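Side-chain contacts in uncharacterized protein (Staphylococcus aureus subsp. aureus, PDB 4H0A), which is of unknown function but belongs to the CAP family of cysteine-rich secretory proteins and also carries a CAP-associated N-terminal region: residues 39-44 with 93-98; 51-56 with 72-77; 81-84 with 89-92; 146-151 with 155-160. All coordinates share one frame; numbering follows the deposited sequence.

Contact 1: 39-44 with 93-98; sequences EGVGTW and VYATGE
Val93 meets both Val41 and Trp44, and through these residues the segment 39-44, with its short 3-10 turn, is packed against a face of an antiparallel beta sheet. It is a clear example of how a segment with no hydrogen bond to a strand can still be fitted closely to it. At Val93 both methyl branches take part. CG1 extends away from the backbone N (chi1 -178°), which fits it between Val41, whose CB lies 3.9 Å from Val93 CG1, and atoms CE3 and CZ3 of the indole. The other branch also touches the indole, obliquely, with Val93 CG2 3.9 Å from Trp44 CE3; the two side chains cross at about a right angle. Tyr94 points from the other face of the strand and packs on Val212 and Met216 of helix 201-219. Ala95 returns to the side of the turn, where its CB is 4.2 Å from Val41 CG1, and Tyr81 touches both of these side chains. Thr96 again faces helix 201-219, and its OG1 is hydrogen-bonded to Leu167 O on the neighbouring strand. The indole folds back so that Val41 CA sits 3.7 Å above the centre of the Trp44 ring plane. Within the turn, Trp44 N bonds to Val41 O. Gly40 O, finally, accepts two hydrogen bonds from one residue, 3.0 Å from Thr43 N and 2.6 Å from Thr43 OG1.

Contact 2: 51-56 with 72-77; sequences VLTSKF and YVFKDK. With EDO (1,2-ethanediol), chain E.
Phe74 extends from its strand toward helix 51-56, and three residues spread over about one turn of helix close round its ring from different directions. With CG anti to the carbonyl carbon (chi1 -61°), the Phe74 ring is directed at the helix. Phe56 comes over one face: its CD2 stands 4.0 Å above the Phe74 plane, displaced toward the rim. The two rings meet obliquely, planes at 53°, centroids 5.6 Å apart. Beside them, Phe56 CB lies 3.9 Å from Phe74 CD2. Leu52 approaches the far end of the ring at a slant, with Leu52 CB 3.9 Å from Phe74 CZ, while its CD1 reaches CE1 of the same ring. Thr53 takes the edge, where Thr53 OG1 is 4.4 Å from Phe74 CZ and near the ring plane. Helix and strand run in nearly the same direction, their short axes 21° apart and 10.9 Å distant at closest, a gap that these side chains span. The Phe56 ring is itself layered, with Lys55 CG over one face and C2 of a bound 1,2-ethanediol over the other. Trp44 and Tyr81 meet it as further aromatic neighbours. The diol, probably from the crystallisation liquor, makes weak hydrogen bonds to Lys75 O and Asp76 OD2. Helix and strand share no hydrogen bond, which implies that the helix is held on the sheet here by apolar and aromatic contact.

Contact 3: 81-84 with 89-92; sequences YIVS and EIVS
Ser84 and Ser92 face each other as an antiparallel hydrogen-bonded pair, and the side chain of Ser84 traces the join. Its CB rests against the partner strand, with Ser84 CB 3.9 Å from Ser92 CB. One bond further, OG lies beside the backbone N and opposite the carbonyl carbon (chi1 -47°), a rotation that leads it to a water and to Asn71 OD1, its hydrogen-bonding partner on the adjacent strand. The same OG also packs against Ser92 CB across the strands. The water donates to Ser84 OG at 2.7 Å. It donates also to Ile82 O at 2.9 Å, and it is hydrogen-bonded to Ser92 OG at 2.9 Å, so one molecule ties both hydroxyls to the main chain of strand 79-86. A second 1,2-ethanediol lies close to the Ser84 side chain. Away from this polar side, Val83 CG1 meets Ile90 CG2 at 3.8 Å, and Leu52 of helix 50-56 touches both residues. The backbone of Ser84 is bound at both ends. Ser84 N donates to Ser92 O at 2.9 Å. Ser84 O receives Val91 N at 2.9 Å. Ser92 N adds a weak bond of 3.3 Å to Ser84 O. Two consecutive residues, Val91 and Ser92, thus stand opposite a single one: a classic beta bulge in the hairpin of strands 79-86 and 89-96.

Contact 4: 146-151 with 155-160; sequences TLIKYG and AQVYSD
Ile148 and Ala155 form an antiparallel hydrogen-bonded pair, with Ile148 N to Ala155 O and Ala155 N to Ile148 O both 2.8 Å, and Val157 N continues the ladder to Thr146 O at 2.9 Å. Between these rungs, Leu147 and Gln156 make a non-hydrogen-bonded pair. Thr146, Ile148, Ala155 and Val157 share a face, where the contacts of Ile148, Ala155 and Val157 are apolar. Ile148 CD1 reaches diagonally to Val157 CG2 at 3.7 Å; it gets there because CG1 is turned opposite the carbonyl carbon (chi1 -51°) and the chain then runs on extended. Ala155 CB abuts the edge of the Tyr150 ring, in its plane, at 3.7 Å from Tyr150 CE2. One face of that ring is covered from within its own strand, where Ile148 CG2 stands 3.5 Å above the plane. Strands 145-150 and 153-159 form a beta hairpin at one border of a seven-stranded antiparallel sheet, and Ala155 also touches Phe171 on the next strand inward. On the opposite face, Leu147 CD1 slants past Gln156 CG at 4.1 Å. Beyond that aliphatic contact the Gln156 amide has partners at both atoms, OE1 with Arg170 NE and NE2 with Tyr183 OH. The hydroxyl of Thr146 turns back to the preceding helix, where OG1 is hydrogen-bonded to Leu142 O.

In the fold
All four contacts reach the same seven-stranded antiparallel sheet, the one built largely from the CAP-associated N-terminal region. Along the chain, contacts 2 and 3 follow one another inside the loop closed by contact 1, and contact 4 comes later. Contacts 1, 2 and 3 are close neighbours, with centres about 10 to 11 Å apart, and they touch: Trp44 packs on Leu52 and Phe56, while strands 69-76, 79-86 and 89-96 lie side by side. Contact 4 lies toward the other border, its centre about 12 Å from that of contact 1, 16 Å from contact 3 and 22 Å from contact 2. Strand 166-172 bridges 89-96 and 153-159, so sequence-distant hairpins are united in one continuous sheet.

Contact 1: 39-44 with 93-98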
loop_
_atom_site.group_PDB
_atom_site.type_symbol
_atom_site.label_atom_id
_atom_site.label_comp_id
_atom_site.label_asym_id
_atom_site.label_seq_id
_atom_site.Cartn_x
_atom_site.Cartn_y
_atom_site.Cartn_z
ATOM N N GLU A 39 -11.730 19.103 -6.067
ATOM C CA GLU A 39 -12.105 18.057 -7.014
ATOM C C GLU A 39 -11.265 16.805 -6.782
ATOM O O GLU A 39 -10.278 16.847 -6.047
ATOM C CB GLU A 39 -11.880 18.573 -8.454
ATOM C CG GLU A 39 -10.431 18.951 -8.739
ATOM C CD GLU A 39 -10.174 19.548 -10.107
ATOM O OE1 GLU A 39 -10.015 18.766 -11.073
ATOM O OE2 GLU A 39 -10.068 20.792 -10.203
ATOM N N GLY A 40 -11.641 15.723 -7.443
ATOM C CA GLY A 40 -10.897 14.474 -7.373
ATOM C C GLY A 40 -11.217 13.612 -6.173
ATOM O O GLY A 40 -12.165 13.889 -5.433
ATOM N N VAL A 41 -10.378 12.580 -5.954
ATOM C CA VAL A 41 -10.621 11.566 -4.929
ATOM C C VAL A 41 -10.621 12.137 -3.511
ATOM O O VAL A 41 -11.343 11.609 -2.671
ATOM C CB VAL A 41 -9.702 10.321 -5.030
ATOM C CG1 VAL A 41 -9.639 9.786 -6.452
ATOM C CG2 VAL A 41 -8.317 10.593 -4.494
ATOM N N GLY A 42 -9.908 13.235 -3.267
ATOM C CA GLY A 42 -9.930 13.881 -1.960
ATOM C C GLY A 42 -11.317 14.336 -1.528
ATOM O O GLY A 42 -11.627 14.319 -0.331
ATOM N N THR A 43 -12.193 14.688 -2.500
ATOM C CA THR A 43 -13.576 15.094 -2.201
ATOM C C THR A 43 -14.465 13.878 -1.862
ATOM O O THR A 43 -15.580 14.083 -1.394
ATOM C CB THR A 43 -14.209 15.876 -3.372
ATOM O OG1 THR A 43 -14.362 15.013 -4.508
ATOM C CG2 THR A 43 -13.423 17.140 -3.741
ATOM N N TRP A 44 -14.007 12.632 -2.120
ATOM C CA TRP A 44 -14.805 11.439 -1.818
ATOM C C TRP A 44 -14.802 11.138 -0.323
ATOM O O TRP A 44 -15.758 10.557 0.161
ATOM C CB TRP A 44 -14.300 10.192 -2.573
ATOM C CG TRP A 44 -14.176 10.332 -4.066
ATOM C CD1 TRP A 44 -14.608 11.367 -4.845
ATOM C CD2 TRP A 44 -13.634 9.355 -4.962
ATOM N NE1 TRP A 44 -14.319 11.114 -6.166
ATOM C CE2 TRP A 44 -13.759 9.867 -6.269
ATOM C CE3 TRP A 44 -13.061 8.087 -4.784
ATOM C CZ2 TRP A 44 -13.275 9.182 -7.385
ATOM C CZ3 TRP A 44 -12.627 7.388 -5.896
ATOM C CH2 TRP A 44 -12.713 7.946 -7.173
ATOM N N VAL A 93 -9.118 6.695 0.536
ATOM C CA VAL A 93 -9.046 6.339 -0.880
ATOM C C VAL A 93 -7.593 6.277 -1.291
ATOM O O VAL A 93 -6.932 7.314 -1.309
ATOM C CB VAL A 93 -9.825 7.289 -1.832
ATOM C CG1 VAL A 93 -9.714 6.798 -3.288
ATOM C CG2 VAL A 93 -11.291 7.403 -1.424
ATOM N N TYR A 94 -7.096 5.083 -1.624
ATOM C CA TYR A 94 -5.766 4.914 -2.206
ATOM C C TYR A 94 -5.985 5.017 -3.715
ATOM O O TYR A 94 -6.858 4.319 -4.218
ATOM C CB TYR A 94 -5.149 3.563 -1.795
ATOM C CG TYR A 94 -3.913 3.222 -2.595
ATOM C CD1 TYR A 94 -2.678 3.771 -2.275
ATOM C CD2 TYR A 94 -4.000 2.432 -3.739
ATOM C CE1 TYR A 94 -1.544 3.497 -3.039
ATOM C CE2 TYR A 94 -2.880 2.173 -4.523
ATOM C CZ TYR A 94 -1.655 2.708 -4.170
ATOM O OH TYR A 94 -0.563 2.442 -4.950
ATOM N N ALA A 95 -5.265 5.889 -4.431
ATOM C CA ALA A 95 -5.491 6.036 -5.874
ATOM C C ALA A 95 -4.204 6.045 -6.649
ATOM O O ALA A 95 -3.243 6.683 -6.232
ATOM C CB ALA A 95 -6.243 7.332 -6.149
ATOM N N THR A 96 -4.187 5.384 -7.809
ATOM C CA THR A 96 -3.029 5.434 -8.701
ATOM C C THR A 96 -3.496 5.134 -10.122
ATOM O O THR A 96 -4.643 4.738 -10.318
ATOM C CB THR A 96 -1.912 4.488 -8.228
ATOM O OG1 THR A 96 -0.722 4.774 -8.977
ATOM C CG2 THR A 96 -2.279 3.007 -8.342
ATOM N N GLY A 97 -2.619 5.346 -11.085
ATOM C CA GLY A 97 -2.907 5.052 -12.486
ATOM C C GLY A 97 -2.654 6.218 -13.415
ATOM O O GLY A 97 -2.318 7.322 -12.976
ATOM N N GLU A 98 -2.860 5.973 -14.714
ATOM C CA GLU A 98 -2.639 6.971 -15.759
ATOM C C GLU A 98 -3.668 8.103 -15.743
ATOM O O GLU A 98 -3.337 9.199 -16.194
ATOM C CB GLU A 98 -2.659 6.302 -17.156
#

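Contact 2: 51-56 with 72-77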
loop_
_atom_site.group_PDB
_atom_site.type_symbol
_atom_site.label_atom_id
_atom_site.label_comp_id
_atom_site.label_asym_id
_atom_site.label_seq_id
_atom_site.Cartn_x
_atom_site.Cartn_y
_atom_site.Cartn_z
ATOM N N VAL A 51 -22.197 7.019 -3.637
ATOM C CA VAL A 51 -21.769 8.060 -4.573
ATOM C C VAL A 51 -20.831 7.465 -5.645
ATOM O O VAL A 51 -20.939 7.841 -6.811
ATOM C CB VAL A 51 -21.102 9.249 -3.827
ATOM C CG1 VAL A 51 -20.442 10.223 -4.804
ATOM C CG2 VAL A 51 -22.121 9.973 -2.955
ATOM N N LEU A 52 -19.928 6.551 -5.267
ATOM C CA LEU A 52 -19.009 5.928 -6.233
ATOM C C LEU A 52 -19.691 4.828 -7.017
ATOM O O LEU A 52 -19.426 4.680 -8.211
ATOM C CB LEU A 52 -17.776 5.350 -5.540
ATOM C CG LEU A 52 -16.971 6.294 -4.666
ATOM C CD1 LEU A 52 -15.709 5.610 -4.213
ATOM C CD2 LEU A 52 -16.615 7.598 -5.403
ATOM N N THR A 53 -20.553 4.037 -6.361
ATOM C CA THR A 53 -21.290 2.978 -7.049
ATOM C C THR A 53 -22.119 3.608 -8.182
ATOM O O THR A 53 -22.175 3.040 -9.263
ATOM C CB THR A 53 -22.130 2.168 -6.056
ATOM O OG1 THR A 53 -21.220 1.442 -5.226
ATOM C CG2 THR A 53 -23.085 1.196 -6.746
ATOM N N SER A 54 -22.695 4.797 -7.958
ATOM C CA SER A 54 -23.445 5.511 -8.996
ATOM C C SER A 54 -22.532 5.977 -10.142
ATOM O O SER A 54 -22.892 5.821 -11.305
ATOM C CB SER A 54 -24.163 6.720 -8.400
ATOM O OG SER A 54 -25.187 6.299 -7.514
ATOM N N LYS A 55 -21.357 6.534 -9.815
ATOM C CA LYS A 55 -20.402 7.036 -10.806
ATOM C C LYS A 55 -19.734 5.905 -11.617
ATOM O O LYS A 55 -19.682 5.994 -12.844
ATOM C CB LYS A 55 -19.312 7.873 -10.100
ATOM C CG LYS A 55 -18.354 8.621 -11.035
ATOM C CD LYS A 55 -17.163 9.242 -10.280
ATOM C CE LYS A 55 -17.380 10.685 -9.881
ATOM N NZ LYS A 55 -17.100 11.629 -10.999
ATOM N N PHE A 56 -19.193 4.878 -10.941
ATOM C CA PHE A 56 -18.431 3.799 -11.586
ATOM C C PHE A 56 -19.154 2.477 -11.757
ATOM O O PHE A 56 -18.590 1.563 -12.361
ATOM C CB PHE A 56 -17.193 3.495 -10.736
ATOM C CG PHE A 56 -16.311 4.679 -10.447
ATOM C CD1 PHE A 56 -15.876 5.508 -11.473
ATOM C CD2 PHE A 56 -15.833 4.911 -9.169
ATOM C CE1 PHE A 56 -15.011 6.571 -11.216
ATOM C CE2 PHE A 56 -14.974 5.975 -8.913
ATOM C CZ PHE A 56 -14.574 6.807 -9.937
ATOM N N TYR A 72 -13.541 -1.393 -0.846
ATOM C CA TYR A 72 -14.158 -1.483 -2.169
ATOM C C TYR A 72 -13.069 -1.248 -3.163
ATOM O O TYR A 72 -12.385 -0.228 -3.051
ATOM C CB TYR A 72 -15.263 -0.422 -2.346
ATOM C CG TYR A 72 -16.491 -0.646 -1.503
ATOM C CD1 TYR A 72 -16.464 -0.433 -0.128
ATOM C CD2 TYR A 72 -17.706 -0.998 -2.087
ATOM C CE1 TYR A 72 -17.590 -0.665 0.660
ATOM C CE2 TYR A 72 -18.845 -1.204 -1.313
ATOM C CZ TYR A 72 -18.776 -1.053 0.062
ATOM O OH TYR A 72 -19.889 -1.239 0.832
ATOM N N VAL A 73 -12.887 -2.144 -4.137
ATOM C CA VAL A 73 -11.843 -1.919 -5.126
ATOM C C VAL A 73 -12.514 -1.596 -6.439
ATOM O O VAL A 73 -13.392 -2.342 -6.878
ATOM C CB VAL A 73 -10.878 -3.118 -5.234
ATOM C CG1 VAL A 73 -9.783 -2.860 -6.278
ATOM C CG2 VAL A 73 -10.267 -3.424 -3.868
ATOM N N PHE A 74 -12.114 -0.477 -7.067
ATOM C CA PHE A 74 -12.620 -0.068 -8.372
ATOM C C PHE A 74 -11.439 0.047 -9.300
ATOM O O PHE A 74 -10.493 0.764 -8.977
ATOM C CB PHE A 74 -13.348 1.280 -8.296
ATOM C CG PHE A 74 -14.552 1.327 -7.408
ATOM C CD1 PHE A 74 -14.432 1.667 -6.064
ATOM C CD2 PHE A 74 -15.824 1.100 -7.923
ATOM C CE1 PHE A 74 -15.558 1.760 -5.252
ATOM C CE2 PHE A 74 -16.949 1.203 -7.109
ATOM C CZ PHE A 74 -16.810 1.531 -5.780
ATOM N N LYS A 75 -11.465 -0.632 -10.440
ATOM C CA LYS A 75 -10.319 -0.516 -11.333
ATOM C C LYS A 75 -10.683 -0.676 -12.780
ATOM O O LYS A 75 -11.668 -1.317 -13.127
ATOM C CB LYS A 75 -9.254 -1.548 -10.964
ATOM C CG LYS A 75 -9.733 -2.975 -10.958
ATOM C CD LYS A 75 -8.618 -3.955 -10.670
ATOM C CE LYS A 75 -9.061 -5.370 -10.978
ATOM N NZ LYS A 75 -7.945 -6.338 -10.864
ATOM N N ASP A 76 -9.846 -0.091 -13.628
ATOM C CA ASP A 76 -9.967 -0.200 -15.069
ATOM C C ASP A 76 -8.568 0.035 -15.652
ATOM O O ASP A 76 -7.609 0.176 -14.893
ATOM C CB ASP A 76 -11.051 0.756 -15.615
ATOM C CG ASP A 76 -10.786 2.248 -15.520
ATOM O OD1 ASP A 76 -9.615 2.638 -15.334
ATOM O OD2 ASP A 76 -11.748 3.030 -15.676
ATOM N N LYS A 77 -8.429 0.053 -16.962
ATOM C CA LYS A 77 -7.119 0.222 -17.587
ATOM C C LYS A 77 -6.357 1.467 -17.116
ATOM O O LYS A 77 -5.139 1.376 -16.981
ATOM C CB LYS A 77 -7.244 0.270 -19.130
ATOM C CG LYS A 77 -5.905 0.193 -19.854
ATOM C CD LYS A 77 -6.058 -0.174 -21.334
ATOM C CE LYS A 77 -6.124 -1.666 -21.566
ATOM N NZ LYS A 77 -6.157 -2.000 -23.017
HETATM C C1 EDO E . -14.089 2.310 -12.945
HETATM O O1 EDO E . -14.162 1.007 -12.414
HETATM C C2 EDO E . -13.131 3.150 -12.091
HETATM O O2 EDO E . -12.951 4.399 -12.737
#

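Contact 3: 81-84 with 89-92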
loop_
_atom_site.group_PDB
_atom_site.type_symbol
_atom_site.label_atom_id
_atom_site.label_comp_id
_atom_site.label_asym_id
_atom_site.label_seq_id
_atom_site.Cartn_x
_atom_site.Cartn_y
_atom_site.Cartn_z
ATOM N N TYR A 81 -8.401 2.183 -7.584
ATOM C CA TYR A 81 -8.802 2.751 -6.301
ATOM C C TYR A 81 -9.077 1.683 -5.255
ATOM O O TYR A 81 -9.807 0.733 -5.554
ATOM C CB TYR A 81 -10.095 3.571 -6.461
ATOM C CG TYR A 81 -10.086 4.582 -7.579
ATOM C CD1 TYR A 81 -9.484 5.827 -7.417
ATOM C CD2 TYR A 81 -10.746 4.329 -8.777
ATOM C CE1 TYR A 81 -9.526 6.785 -8.427
ATOM C CE2 TYR A 81 -10.802 5.286 -9.787
ATOM C CZ TYR A 81 -10.187 6.513 -9.608
ATOM O OH TYR A 81 -10.245 7.485 -10.584
ATOM N N ILE A 82 -8.533 1.845 -4.043
ATOM C CA ILE A 82 -8.887 1.039 -2.875
ATOM C C ILE A 82 -9.599 2.023 -1.973
ATOM O O ILE A 82 -8.960 2.937 -1.438
ATOM C CB ILE A 82 -7.737 0.298 -2.146
ATOM C CG1 ILE A 82 -6.972 -0.631 -3.105
ATOM C CG2 ILE A 82 -8.334 -0.506 -0.939
ATOM C CD1 ILE A 82 -5.634 -1.160 -2.523
ATOM N N VAL A 83 -10.922 1.873 -1.845
ATOM C CA VAL A 83 -11.765 2.780 -1.069
ATOM C C VAL A 83 -12.166 2.095 0.229
ATOM O O VAL A 83 -12.836 1.072 0.164
ATOM C CB VAL A 83 -13.008 3.171 -1.914
ATOM C CG1 VAL A 83 -13.921 4.118 -1.143
ATOM C CG2 VAL A 83 -12.589 3.772 -3.263
ATOM N N SER A 84 -11.791 2.658 1.390
ATOM C CA SER A 84 -12.173 2.090 2.692
ATOM C C SER A 84 -13.354 2.836 3.251
ATOM O O SER A 84 -13.393 4.065 3.160
ATOM C CB SER A 84 -11.018 2.159 3.686
ATOM O OG SER A 84 -9.817 1.690 3.101
ATOM N N GLU A 89 -19.566 5.129 5.109
ATOM C CA GLU A 89 -18.941 6.434 4.847
ATOM C C GLU A 89 -17.535 6.198 4.370
ATOM O O GLU A 89 -16.810 5.455 5.018
ATOM C CB GLU A 89 -18.918 7.301 6.123
ATOM C CG GLU A 89 -18.430 8.722 5.883
ATOM C CD GLU A 89 -18.380 9.593 7.124
ATOM O OE1 GLU A 89 -17.881 9.118 8.169
ATOM O OE2 GLU A 89 -18.798 10.770 7.037
ATOM N N ILE A 90 -17.110 6.870 3.295
ATOM C CA ILE A 90 -15.747 6.730 2.799
ATOM C C ILE A 90 -14.790 7.412 3.784
ATOM O O ILE A 90 -14.967 8.599 4.080
ATOM C CB ILE A 90 -15.616 7.322 1.379
ATOM C CG1 ILE A 90 -16.516 6.540 0.375
ATOM C CG2 ILE A 90 -14.135 7.315 0.913
ATOM C CD1 ILE A 90 -16.735 7.292 -0.978
ATOM N N VAL A 91 -13.797 6.667 4.304
ATOM C CA VAL A 91 -12.799 7.225 5.237
ATOM C C VAL A 91 -11.398 7.243 4.609
ATOM O O VAL A 91 -10.492 7.836 5.191
ATOM C CB VAL A 91 -12.771 6.480 6.591
ATOM C CG1 VAL A 91 -14.107 6.620 7.320
ATOM C CG2 VAL A 91 -12.402 5.008 6.423
ATOM N N SER A 92 -11.202 6.573 3.461
ATOM C CA SER A 92 -9.897 6.531 2.826
ATOM C C SER A 92 -10.008 6.142 1.380
ATOM O O SER A 92 -10.874 5.334 1.035
ATOM C CB SER A 92 -9.009 5.519 3.540
ATOM O OG SER A 92 -7.738 5.419 2.930
HETATM O O HOH W 1 -8.201 3.050 1.372
#

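Contact 4: 146-151 with 155-160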
loop_
_atom_site.group_PDB
_atom_site.type_symbol
_atom_site.label_atom_id
_atom_site.label_comp_id
_atom_site.label_asym_id
_atom_site.label_seq_id
_atom_site.Cartn_x
_atom_site.Cartn_y
_atom_site.Cartn_z
ATOM N N THR A 146 5.107 11.640 2.214
ATOM C CA THR A 146 4.707 12.919 2.803
ATOM C C THR A 146 3.285 12.904 3.328
ATOM O O THR A 146 2.376 12.546 2.590
ATOM C CB THR A 146 4.854 14.050 1.786
ATOM O OG1 THR A 146 6.008 13.790 0.991
ATOM C CG2 THR A 146 4.953 15.430 2.457
ATOM N N LEU A 147 3.100 13.299 4.601
ATOM C CA LEU A 147 1.777 13.412 5.219
ATOM C C LEU A 147 1.383 14.874 5.127
ATOM O O LEU A 147 2.107 15.718 5.653
ATOM C CB LEU A 147 1.805 12.928 6.670
ATOM C CG LEU A 147 0.467 12.958 7.423
ATOM C CD1 LEU A 147 -0.594 12.087 6.722
ATOM C CD2 LEU A 147 0.645 12.473 8.852
ATOM N N ILE A 148 0.296 15.193 4.411
ATOM C CA ILE A 148 -0.133 16.583 4.211
ATOM C C ILE A 148 -1.541 16.745 4.724
ATOM O O ILE A 148 -2.377 15.903 4.424
ATOM C CB ILE A 148 -0.047 16.996 2.710
ATOM C CG1 ILE A 148 1.337 16.655 2.103
ATOM C CG2 ILE A 148 -0.357 18.494 2.547
ATOM C CD1 ILE A 148 1.461 16.853 0.599
ATOM N N LYS A 149 -1.827 17.842 5.454
ATOM C CA LYS A 149 -3.181 18.098 5.928
ATOM C C LYS A 149 -3.863 19.018 4.920
ATOM O O LYS A 149 -3.346 20.094 4.640
ATOM C CB LYS A 149 -3.168 18.715 7.335
ATOM C CG LYS A 149 -4.545 18.762 7.989
ATOM C CD LYS A 149 -4.476 19.228 9.441
ATOM C CE LYS A 149 -5.846 19.350 10.067
ATOM N NZ LYS A 149 -5.771 19.641 11.522
ATOM N N TYR A 150 -4.982 18.569 4.334
ATOM C CA TYR A 150 -5.796 19.341 3.391
ATOM C C TYR A 150 -7.142 19.552 4.038
ATOM O O TYR A 150 -7.929 18.607 4.128
ATOM C CB TYR A 150 -5.951 18.601 2.053
ATOM C CG TYR A 150 -4.682 18.558 1.233
ATOM C CD1 TYR A 150 -4.142 19.716 0.685
ATOM C CD2 TYR A 150 -4.045 17.354 0.966
ATOM C CE1 TYR A 150 -2.975 19.684 -0.069
ATOM C CE2 TYR A 150 -2.890 17.306 0.189
ATOM C CZ TYR A 150 -2.365 18.472 -0.338
ATOM O OH TYR A 150 -1.222 18.434 -1.099
ATOM N N GLY A 151 -7.388 20.758 4.535
ATOM C CA GLY A 151 -8.620 21.038 5.257
ATOM C C GLY A 151 -8.645 20.201 6.522
ATOM O O GLY A 151 -7.675 20.233 7.280
ATOM N N ALA A 155 -3.495 13.515 3.434
ATOM C CA ALA A 155 -3.046 12.827 2.235
ATOM C C ALA A 155 -1.664 12.294 2.468
ATOM O O ALA A 155 -0.818 13.003 3.019
ATOM C CB ALA A 155 -3.047 13.756 1.032
ATOM N N GLN A 156 -1.444 11.039 2.094
ATOM C CA GLN A 156 -0.132 10.416 2.081
ATOM C C GLN A 156 0.292 10.412 0.631
ATOM O O GLN A 156 -0.417 9.826 -0.191
ATOM C CB GLN A 156 -0.173 9.005 2.650
ATOM C CG GLN A 156 -0.608 8.942 4.104
ATOM C CD GLN A 156 -0.459 7.529 4.563
ATOM O OE1 GLN A 156 -1.353 6.704 4.369
ATOM N NE2 GLN A 156 0.746 7.165 4.970
ATOM N N VAL A 157 1.375 11.120 0.294
ATOM C CA VAL A 157 1.878 11.219 -1.069
ATOM C C VAL A 157 3.075 10.293 -1.201
ATOM O O VAL A 157 4.114 10.551 -0.596
ATOM C CB VAL A 157 2.246 12.682 -1.420
ATOM C CG1 VAL A 157 2.623 12.807 -2.897
ATOM C CG2 VAL A 157 1.098 13.620 -1.067
ATOM N N TYR A 158 2.938 9.232 -2.001
ATOM C CA TYR A 158 3.997 8.246 -2.199
ATOM C C TYR A 158 4.863 8.626 -3.370
ATOM O O TYR A 158 4.341 8.775 -4.471
ATOM C CB TYR A 158 3.390 6.864 -2.433
ATOM C CG TYR A 158 2.581 6.384 -1.252
ATOM C CD1 TYR A 158 3.202 5.888 -0.115
ATOM C CD2 TYR A 158 1.191 6.457 -1.256
ATOM C CE1 TYR A 158 2.462 5.445 0.981
ATOM C CE2 TYR A 158 0.441 6.029 -0.164
ATOM C CZ TYR A 158 1.078 5.504 0.948
ATOM O OH TYR A 158 0.324 5.068 2.008
ATOM N N SER A 159 6.173 8.779 -3.146
ATOM C CA SER A 159 7.118 9.135 -4.211
ATOM C C SER A 159 8.186 8.102 -4.344
ATOM O O SER A 159 8.478 7.365 -3.402
ATOM C CB SER A 159 7.786 10.482 -3.957
ATOM O OG SER A 159 6.842 11.521 -3.771
ATOM N N ASP A 160 8.820 8.105 -5.508
ATOM C CA ASP A 160 9.890 7.186 -5.832
ATOM C C ASP A 160 11.211 7.772 -5.326
ATOM O O ASP A 160 11.477 8.951 -5.545
ATOM C CB ASP A 160 9.904 6.989 -7.352
ATOM C CG ASP A 160 10.634 5.760 -7.847
ATOM O OD1 ASP A 160 10.394 4.671 -7.301
ATOM O OD2 ASP A 160 11.426 5.888 -8.807
#